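Local structure of hypothetical protein TT1662 (Thermus thermophilus, 1UFO) at residues Ser138-Lys143 against Glu192-Ala197. The protein is an alpha/beta hydrolase fold protein that probably acts as a serine hydrolase on a substrate not yet identified. Sequence-based numbering, arbitrary orientation.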
loop_
_atom_site.group_PDB
_atom_site.type_symbol
_atom_site.label_atom_id
_atom_site.label_comp_id
_atom_site.label_asym_id
_atom_site.label_seq_id
_atom_site.Cartn_x
_atom_site.Cartn_y
_atom_site.Cartn_z
ATOM N N SER A 138 8.573 13.502 2.922
ATOM C CA SER A 138 9.556 13.056 3.895
ATOM C C SER A 138 9.431 13.824 5.199
ATOM O O SER A 138 8.831 14.932 5.226
ATOM C CB SER A 138 10.931 13.310 3.265
ATOM O OG SER A 138 11.993 13.143 4.211
ATOM N N GLY A 139 9.936 13.202 6.261
ATOM C CA GLY A 139 9.965 13.777 7.603
ATOM C C GLY A 139 11.251 14.561 7.916
ATOM O O GLY A 139 11.433 15.006 9.041
ATOM N N PHE A 140 12.122 14.670 6.935
ATOM C CA PHE A 140 13.308 15.453 7.026
ATOM C C PHE A 140 13.219 16.540 5.996
ATOM O O PHE A 140 12.677 16.344 4.909
ATOM C CB PHE A 140 14.574 14.645 6.694
ATOM C CG PHE A 140 14.941 13.634 7.745
ATOM C CD1 PHE A 140 14.342 12.357 7.800
ATOM C CD2 PHE A 140 15.867 13.979 8.714
ATOM C CE1 PHE A 140 14.684 11.462 8.848
ATOM C CE2 PHE A 140 16.209 13.102 9.740
ATOM C CZ PHE A 140 15.633 11.853 9.827
ATOM N N PRO A 141 13.803 17.725 6.304
ATOM C CA PRO A 141 13.801 18.823 5.337
ATOM C C PRO A 141 14.785 18.469 4.230
ATOM O O PRO A 141 15.622 17.595 4.403
ATOM C CB PRO A 141 14.263 20.037 6.130
ATOM C CG PRO A 141 15.208 19.420 7.144
ATOM C CD PRO A 141 14.477 18.095 7.564
HETATM N N MSE A 142 14.567 19.071 3.082
HETATM C CA MSE A 142 15.427 18.763 1.954
HETATM C C MSE A 142 16.883 18.965 2.226
HETATM O O MSE A 142 17.325 19.755 3.049
HETATM C CB MSE A 142 15.016 19.609 0.735
HETATM C CG MSE A 142 15.350 21.113 0.894
HETATM SE SE MSE A 142 14.781 22.138 -0.660
HETATM C CE MSE A 142 13.097 22.643 -0.059
ATOM N N LYS A 143 17.679 18.211 1.493
ATOM C CA LYS A 143 19.114 18.392 1.601
ATOM C C LYS A 143 19.391 19.846 1.234
ATOM O O LYS A 143 18.896 20.326 0.231
ATOM C CB LYS A 143 19.760 17.412 0.620
ATOM C CG LYS A 143 18.953 16.111 0.654
ATOM C CD LYS A 143 19.686 14.846 0.203
ATOM C CE LYS A 143 18.663 13.836 -0.431
ATOM N NZ LYS A 143 18.104 14.380 -1.668
ATOM N N GLU A 192 12.630 6.592 2.948
ATOM C CA GLU A 192 13.045 5.406 3.722
ATOM C C GLU A 192 13.778 5.843 5.061
ATOM O O GLU A 192 13.574 5.208 6.116
ATOM C CB GLU A 192 13.986 4.566 2.809
ATOM C CG GLU A 192 13.176 3.830 1.730
ATOM C CD GLU A 192 14.039 3.167 0.575
ATOM O OE1 GLU A 192 15.101 3.728 0.120
ATOM O OE2 GLU A 192 13.648 2.091 0.067
ATOM N N LYS A 193 14.548 6.920 4.959
ATOM C CA LYS A 193 15.285 7.466 6.117
ATOM C C LYS A 193 14.253 7.951 7.133
ATOM O O LYS A 193 14.440 7.826 8.356
ATOM C CB LYS A 193 16.127 8.633 5.680
ATOM C CG LYS A 193 16.956 9.334 6.735
ATOM C CD LYS A 193 17.504 10.534 6.031
ATOM C CE LYS A 193 17.885 11.643 6.924
ATOM N NZ LYS A 193 19.171 11.271 7.568
ATOM N N THR A 194 13.138 8.487 6.612
ATOM C CA THR A 194 12.094 8.909 7.571
ATOM C C THR A 194 11.539 7.718 8.380
ATOM O O THR A 194 11.410 7.721 9.621
ATOM C CB THR A 194 10.936 9.567 6.768
ATOM O OG1 THR A 194 11.429 10.744 6.167
ATOM C CG2 THR A 194 9.749 9.962 7.657
ATOM N N LEU A 195 11.177 6.648 7.664
ATOM C CA LEU A 195 10.612 5.502 8.309
ATOM C C LEU A 195 11.600 4.809 9.230
ATOM O O LEU A 195 11.221 4.341 10.225
ATOM C CB LEU A 195 10.069 4.525 7.270
ATOM C CG LEU A 195 8.545 4.617 7.025
ATOM C CD1 LEU A 195 8.016 5.949 6.732
ATOM C CD2 LEU A 195 8.291 3.739 5.879
ATOM N N GLU A 196 12.860 4.772 8.856
ATOM C CA GLU A 196 13.842 4.119 9.688
ATOM C C GLU A 196 14.064 4.924 10.971
ATOM O O GLU A 196 14.251 4.334 12.057
ATOM C CB GLU A 196 15.157 3.959 8.920
ATOM C CG GLU A 196 16.197 3.206 9.846
ATOM C CD GLU A 196 15.607 1.898 10.485
ATOM O OE1 GLU A 196 15.089 1.050 9.726
ATOM O OE2 GLU A 196 15.627 1.725 11.746
ATOM N N ALA A 197 13.956 6.264 10.897
ATOM C CA ALA A 197 14.139 7.069 12.085
ATOM C C ALA A 197 12.974 6.861 13.020
ATOM O O ALA A 197 13.108 6.893 14.265
ATOM C CB ALA A 197 14.299 8.567 11.747
#
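The F140 ring carries K193 over one face, and T194 and A197 of the same helix at its edge. K193 CE sits over the ring centre, 3.4 Å from the centroid, in a CH-pi contact 4° off the normal. NZ makes a cation-pi contact over the same face at 4.3 Å. The lysine chain crosses the phenylalanine side chain at about a right angle, extended as far as CE, with chi4 (76°) turning NZ out of line. Near the ring plane, CD1 meets T194 OG1 at 3.7 Å; CZ lies 4.0 Å from CB of A197, one turn on from K193. P162, A164 and T165 also touch the F140 side chain.

Beside the ring, a polar contact joins the two segments. G139 N donates to T194 OG1 at 2.9 Å, with an angle of 164° at the hydrogen. OG1 stands anti to its own carbonyl carbon and is also hydrogen-bonded to R190 O, one turn back in the helix. CG2 of the same threonine comes within 3.8 Å of G139 CA, a closeness that the lack of a side chain on G139 permits. On the loop side, S138 OG accepts from F140 N at 3.1 Å, an ST turn that helps shape the backbone leading into F140.

The contact thus fastens the loop after strand 132-135 to helix 188-198 of the alpha/beta hydrolase fold. It illustrates how a loop can be held to a helix by two complementary means: a buried threonine hydroxyl, tied to its own helix, satisfies a loop amide, while an exposed lysine lays its polarised CE methylene and, probably, a positive charge against an aromatic face.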